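Local coordinates for protein p1 (Rice yellow mottle virus, PDB 6TY2) that suppresses RNA silencing and takes part in viral spread, this piece being its C-terminal zinc-finger part, at residues A[6-11]-A[37-42]; A[13-18]-A[29-34]. One frame throughout, in Å; residues are numbered along the deposited sequence.

Interaction 1: A[6-11]-A[37-42]. With ZN (zinc ion), chain C.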
loop_
_atom_site.group_PDB
_atom_site.type_symbol
_atom_site.label_atom_id
_atom_site.label_comp_id
_atom_site.label_asym_id
_atom_site.label_seq_id
_atom_site.Cartn_x
_atom_site.Cartn_y
_atom_site.Cartn_z
ATOM N N ARG A 6 -11.662 -11.764 -9.573
ATOM C CA ARG A 6 -12.709 -10.889 -9.105
ATOM C C ARG A 6 -12.088 -9.695 -8.384
ATOM O O ARG A 6 -12.463 -8.556 -8.641
ATOM C CB ARG A 6 -13.668 -11.649 -8.192
ATOM C CG ARG A 6 -15.031 -11.007 -8.042
ATOM C CD ARG A 6 -15.804 -11.651 -6.898
ATOM N NE ARG A 6 -15.770 -13.113 -6.973
ATOM C CZ ARG A 6 -16.818 -13.879 -7.271
ATOM N NH1 ARG A 6 -18.000 -13.328 -7.525
ATOM N NH2 ARG A 6 -16.682 -15.202 -7.312
ATOM N N GLU A 7 -11.119 -9.946 -7.511
ATOM C CA GLU A 7 -10.504 -8.861 -6.745
ATOM C C GLU A 7 -9.652 -7.941 -7.625
ATOM O O GLU A 7 -9.525 -6.754 -7.337
ATOM C CB GLU A 7 -9.663 -9.425 -5.594
ATOM C CG GLU A 7 -10.523 -9.921 -4.432
ATOM C CD GLU A 7 -9.714 -10.600 -3.334
ATOM O OE1 GLU A 7 -10.096 -10.501 -2.149
ATOM O OE2 GLU A 7 -8.700 -11.246 -3.656
ATOM N N HIS A 8 -9.067 -8.476 -8.692
ATOM C CA HIS A 8 -8.371 -7.625 -9.660
ATOM C C HIS A 8 -9.363 -6.688 -10.348
ATOM O O HIS A 8 -9.062 -5.515 -10.561
ATOM C CB HIS A 8 -7.638 -8.460 -10.704
ATOM C CG HIS A 8 -6.451 -9.196 -10.172
ATOM N ND1 HIS A 8 -5.839 -10.209 -10.874
ATOM C CD2 HIS A 8 -5.754 -9.058 -9.017
ATOM C CE1 HIS A 8 -4.823 -10.674 -10.168
ATOM N NE2 HIS A 8 -4.746 -9.988 -9.043
ATOM N N GLN A 9 -10.541 -7.214 -10.692
ATOM C CA GLN A 9 -11.604 -6.419 -11.313
ATOM C C GLN A 9 -12.073 -5.290 -10.417
ATOM O O GLN A 9 -12.179 -4.143 -10.859
ATOM C CB GLN A 9 -12.813 -7.292 -11.682
ATOM C CG GLN A 9 -12.664 -8.043 -13.005
ATOM C CD GLN A 9 -13.950 -8.765 -13.450
ATOM O OE1 GLN A 9 -14.723 -9.259 -12.628
ATOM N NE2 GLN A 9 -14.176 -8.815 -14.761
ATOM N N GLU A 10 -12.374 -5.611 -9.163
ATOM C CA GLU A 10 -12.863 -4.600 -8.240
ATOM C C GLU A 10 -11.778 -3.558 -7.974
ATOM O O GLU A 10 -12.059 -2.364 -7.923
ATOM C CB GLU A 10 -13.329 -5.211 -6.910
ATOM C CG GLU A 10 -13.926 -6.619 -6.955
ATOM C CD GLU A 10 -15.237 -6.750 -7.735
ATOM O OE1 GLU A 10 -16.210 -6.020 -7.420
ATOM O OE2 GLU A 10 -15.300 -7.612 -8.650
ATOM N N ARG A 11 -10.543 -4.002 -7.799
ATOM C CA ARG A 11 -9.458 -3.053 -7.601
ATOM C C ARG A 11 -9.208 -2.211 -8.859
ATOM O O ARG A 11 -8.978 -1.009 -8.766
ATOM C CB ARG A 11 -8.175 -3.765 -7.184
ATOM C CG ARG A 11 -7.065 -2.795 -6.842
ATOM C CD ARG A 11 -6.356 -3.227 -5.581
ATOM N NE ARG A 11 -5.088 -2.520 -5.411
ATOM C CZ ARG A 11 -4.966 -1.362 -4.773
ATOM N NH1 ARG A 11 -6.043 -0.771 -4.257
ATOM N NH2 ARG A 11 -3.769 -0.790 -4.655
ATOM N N ASP A 37 0.198 -11.083 -13.366
ATOM C CA ASP A 37 1.631 -10.945 -13.597
ATOM C C ASP A 37 2.246 -9.658 -13.024
ATOM O O ASP A 37 3.453 -9.451 -13.128
ATOM C CB ASP A 37 1.905 -11.059 -15.092
ATOM C CG ASP A 37 1.397 -12.375 -15.666
ATOM O OD1 ASP A 37 1.734 -13.460 -15.117
ATOM O OD2 ASP A 37 0.636 -12.313 -16.648
ATOM N N ALA A 38 1.420 -8.818 -12.406
ATOM C CA ALA A 38 1.910 -7.694 -11.614
ATOM C C ALA A 38 0.768 -7.208 -10.744
ATOM O O ALA A 38 -0.144 -6.541 -11.221
ATOM C CB ALA A 38 2.448 -6.565 -12.503
ATOM N N CYS A 39 0.836 -7.547 -9.462
ATOM C CA CYS A 39 -0.274 -7.361 -8.533
ATOM C C CYS A 39 0.201 -6.819 -7.179
ATOM O O CYS A 39 1.247 -7.230 -6.688
ATOM C CB CYS A 39 -0.986 -8.701 -8.371
ATOM S SG CYS A 39 -2.159 -8.834 -7.072
ATOM N N ASP A 40 -0.541 -5.902 -6.570
ATOM C CA ASP A 40 -0.051 -5.323 -5.320
ATOM C C ASP A 40 -0.928 -5.697 -4.128
ATOM O O ASP A 40 -0.917 -5.022 -3.109
ATOM C CB ASP A 40 0.088 -3.797 -5.431
ATOM C CG ASP A 40 -1.221 -3.090 -5.762
ATOM O OD1 ASP A 40 -2.249 -3.770 -5.905
ATOM O OD2 ASP A 40 -1.228 -1.838 -5.875
ATOM N N ILE A 41 -1.671 -6.787 -4.255
ATOM C CA ILE A 41 -2.473 -7.307 -3.146
ATOM C C ILE A 41 -1.685 -8.387 -2.411
ATOM O O ILE A 41 -1.502 -9.475 -2.931
ATOM C CB ILE A 41 -3.803 -7.878 -3.641
ATOM C CG1 ILE A 41 -4.509 -6.871 -4.552
ATOM C CG2 ILE A 41 -4.687 -8.282 -2.469
ATOM C CD1 ILE A 41 -5.792 -7.413 -5.163
ATOM N N PRO A 42 -1.186 -8.079 -1.206
ATOM C CA PRO A 42 -0.284 -9.000 -0.505
ATOM C C PRO A 42 -0.865 -10.389 -0.330
ATOM O O PRO A 42 -0.133 -11.371 -0.423
ATOM C CB PRO A 42 -0.082 -8.326 0.854
ATOM C CG PRO A 42 -0.331 -6.882 0.583
ATOM C CD PRO A 42 -1.442 -6.862 -0.426
HETATM ZN ZN ZN C . -3.407 -10.680 -7.652
#
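H8 and C39 meet at a zinc ion, and R11 and D40 close a salt bridge beside them, so this contact is a metal-centred junction between helix 3-24 and the loop that follows it. H8 presents NE2 to the metal at 2.0 Å. C39 brings SG from the loop to 2.3 Å of the same ion, with SG anti to the backbone N (chi1 168°), a setting that turns the sulfur toward the helix and the ion. H44 and C48 complete the four-residue Cys2His2 site, in which the helix supplies a single ligand. Sharing the ion brings H8 NE2 and C39 SG to 3.5 Å of each other. The thiolate also accepts a bond from the loop backbone, I41 N to C39 SG at 3.5 Å and nearly straight (166°).

One helical turn beyond H8, R11 grips the D40 carboxylate side-on with two nitrogens, one to each oxygen. NE meets OD1 of D40 at 3.1 Å, on the syn side of the acid, whereas NH2 reaches OD2 of D40 at 3.0 Å from above the carboxylate plane. Both oxygens lie close to the guanidinium plane, although the two flat groups are turned 40° apart. D40 OD2 has a further, weak hydrogen bond from N55. I41 sits between the charged pair and the metal: its CD1 comes to 4.2 Å from H8 CD2, at the edge of the imidazole, and its CG1 lies 4.2 Å from R11 CD.

E7, next to H8, turns its carboxylate to H44, where OE2 bonds NE2 of that ligand; this second-shell bond probably helps to orient the H44 ring and to increase its electron donation to zinc. The N-H on C39 SG probably tempers the charge of the thiolate, while the bidentate salt bridge gives helix and loop a second polar tie alongside the metal.

Interaction 2: A[13-18]-A[29-34]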
loop_
_atom_site.group_PDB
_atom_site.type_symbol
_atom_site.label_atom_id
_atom_site.label_comp_id
_atom_site.label_asym_id
_atom_site.label_seq_id
_atom_site.Cartn_x
_atom_site.Cartn_y
_atom_site.Cartn_z
ATOM N N ALA A 13 -11.418 -1.449 -11.150
ATOM C CA ALA A 13 -12.512 -0.487 -11.239
ATOM C C ALA A 13 -12.170 0.761 -10.432
ATOM O O ALA A 13 -12.396 1.884 -10.869
ATOM C CB ALA A 13 -13.819 -1.113 -10.744
ATOM N N GLU A 14 -11.602 0.556 -9.253
ATOM C CA GLU A 14 -11.323 1.657 -8.343
ATOM C C GLU A 14 -10.130 2.473 -8.819
ATOM O O GLU A 14 -10.071 3.688 -8.603
ATOM C CB GLU A 14 -11.083 1.121 -6.931
ATOM C CG GLU A 14 -10.825 2.188 -5.883
ATOM C CD GLU A 14 -11.949 3.219 -5.759
ATOM O OE1 GLU A 14 -13.135 2.901 -6.047
ATOM O OE2 GLU A 14 -11.629 4.362 -5.362
ATOM N N ILE A 15 -9.183 1.800 -9.467
ATOM C CA ILE A 15 -8.034 2.459 -10.089
ATOM C C ILE A 15 -8.515 3.387 -11.188
ATOM O O ILE A 15 -8.074 4.530 -11.284
ATOM C CB ILE A 15 -7.054 1.429 -10.695
ATOM C CG1 ILE A 15 -6.370 0.600 -9.604
ATOM C CG2 ILE A 15 -6.050 2.101 -11.615
ATOM C CD1 ILE A 15 -5.749 1.434 -8.521
ATOM N N SER A 16 -9.435 2.878 -12.011
ATOM C CA SER A 16 -10.056 3.656 -13.080
ATOM C C SER A 16 -10.659 4.938 -12.546
ATOM O O SER A 16 -10.497 6.007 -13.139
ATOM C CB SER A 16 -11.156 2.853 -13.780
ATOM O OG SER A 16 -10.618 1.927 -14.711
ATOM N N ALA A 17 -11.373 4.814 -11.432
ATOM C CA ALA A 17 -12.112 5.938 -10.872
ATOM C C ALA A 17 -11.165 6.997 -10.359
ATOM O O ALA A 17 -11.388 8.184 -10.578
ATOM C CB ALA A 17 -13.038 5.465 -9.756
ATOM N N CYS A 18 -10.113 6.561 -9.665
ATOM C CA CYS A 18 -9.103 7.466 -9.138
ATOM C C CYS A 18 -8.329 8.165 -10.231
ATOM O O CYS A 18 -8.075 9.362 -10.132
ATOM C CB CYS A 18 -8.125 6.710 -8.228
ATOM S SG CYS A 18 -8.817 6.209 -6.646
ATOM N N ALA A 29 -2.661 10.692 -14.650
ATOM C CA ALA A 29 -3.238 9.401 -14.289
ATOM C C ALA A 29 -2.129 8.408 -13.956
ATOM O O ALA A 29 -1.693 7.655 -14.820
ATOM C CB ALA A 29 -4.104 8.865 -15.416
ATOM N N SER A 30 -1.697 8.392 -12.699
ATOM C CA SER A 30 -0.526 7.619 -12.290
ATOM C C SER A 30 -0.784 6.153 -11.905
ATOM O O SER A 30 0.148 5.351 -11.873
ATOM C CB SER A 30 0.161 8.332 -11.117
ATOM O OG SER A 30 -0.790 8.769 -10.155
ATOM N N LEU A 31 -2.027 5.790 -11.615
ATOM C CA LEU A 31 -2.298 4.435 -11.142
ATOM C C LEU A 31 -2.261 3.416 -12.299
ATOM O O LEU A 31 -2.592 3.719 -13.449
ATOM C CB LEU A 31 -3.639 4.386 -10.392
ATOM C CG LEU A 31 -3.691 5.213 -9.097
ATOM C CD1 LEU A 31 -5.077 5.215 -8.475
ATOM C CD2 LEU A 31 -2.677 4.703 -8.088
ATOM N N VAL A 32 -1.822 2.207 -11.985
ATOM C CA VAL A 32 -1.592 1.204 -13.015
ATOM C C VAL A 32 -2.443 0.003 -12.690
ATOM O O VAL A 32 -2.674 -0.301 -11.521
ATOM C CB VAL A 32 -0.094 0.831 -13.106
ATOM C CG1 VAL A 32 0.392 0.380 -11.793
ATOM C CG2 VAL A 32 0.166 -0.237 -14.148
ATOM N N TYR A 33 -2.936 -0.664 -13.725
ATOM C CA TYR A 33 -3.890 -1.740 -13.542
ATOM C C TYR A 33 -3.230 -3.065 -13.111
ATOM O O TYR A 33 -2.093 -3.354 -13.453
ATOM C CB TYR A 33 -4.679 -1.937 -14.827
ATOM C CG TYR A 33 -5.668 -0.831 -15.165
ATOM C CD1 TYR A 33 -6.716 -0.522 -14.308
ATOM C CD2 TYR A 33 -5.579 -0.140 -16.363
ATOM C CE1 TYR A 33 -7.640 0.466 -14.629
ATOM C CE2 TYR A 33 -6.499 0.849 -16.704
ATOM C CZ TYR A 33 -7.529 1.145 -15.834
ATOM O OH TYR A 33 -8.441 2.127 -16.161
ATOM N N LEU A 34 -3.961 -3.867 -12.351
ATOM C CA LEU A 34 -3.441 -5.143 -11.864
ATOM C C LEU A 34 -3.709 -6.318 -12.814
ATOM O O LEU A 34 -4.741 -6.371 -13.495
ATOM C CB LEU A 34 -4.047 -5.473 -10.500
ATOM C CG LEU A 34 -3.618 -4.771 -9.217
ATOM C CD1 LEU A 34 -3.820 -3.271 -9.288
ATOM C CD2 LEU A 34 -4.432 -5.348 -8.081
#
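I15 packs its CG2 methyl against two residues of the loop segment 29-34, CB of L31 at 3.5 Å and CE1 of the Y33 ring at 3.8 Å. These touches form a small apolar cluster between helix 3-24 and the loop. CG2 is anti to the backbone N of I15, while the other branch, CG1, carries CD1 to L31, whose CD1 methyl lies 3.8 Å from I15 CD1. The isoleucine therefore uses both branches, one between L31 and the tyrosine ring and the other against the leucine. I15 and Y33 run past each other in opposite directions, and the methyl approaches the ring obliquely. One turn further along the helix, C18 CB presses on L31 CD1 at 3.4 Å, tighter than ordinary van der Waals contact.

The polar end of the contact is a hydroxyl pair: S16 OG and Y33 OH are hydrogen-bonded at 2.6 Å, and S16 OG lies near the plane of the phenol, at its edge. S16 holds OG anti to its carbonyl carbon and beside its backbone N (chi1 -79°), within reach of both Y33 and the helix backbone, where N12 O forms a weak hydrogen bond with it. The short S16-Y33 hydroxyl bond ties the outer end of the tyrosine to the helix, while I15 touches the ring at CD1 and CE1.

Helix asparagines set the loop backbone from beyond the first shell. N19 OD1 accepts from L31 N and N12 OD1 from L34 N, so the loop is bonded to the helix on both flanks of the I15 contact. V32 N instead donates to OD1 of N55, near the C-terminus. The extended loop thus runs between helix 3-24 and the C-terminal tail, with L31 touching N55 and V32 touching L54, in a chain without beta strands.

Interactions 1 and 2 lie along one helix, 3-24, with centres 11 Å apart: the metal site near its start, the apolar cluster farther on. Residues 13-18 and 29-34 both fall between the two segments of interaction 1 in the chain, so the zinc site closes the larger loop. L34, at the end of segment 29-34, packs against interaction 1. Its CD2 methyl lies 3.5 Å from D40 OD1, 3.8 Å from both R11 CD and I41 CD1, and 4.0 Å from H8 CD2, placing apolar carbon against a zinc ligand and the salt bridge. The Y33 side chain remains about 11 Å from the zinc; interaction 2 is helix-loop packing outside the coordination sphere.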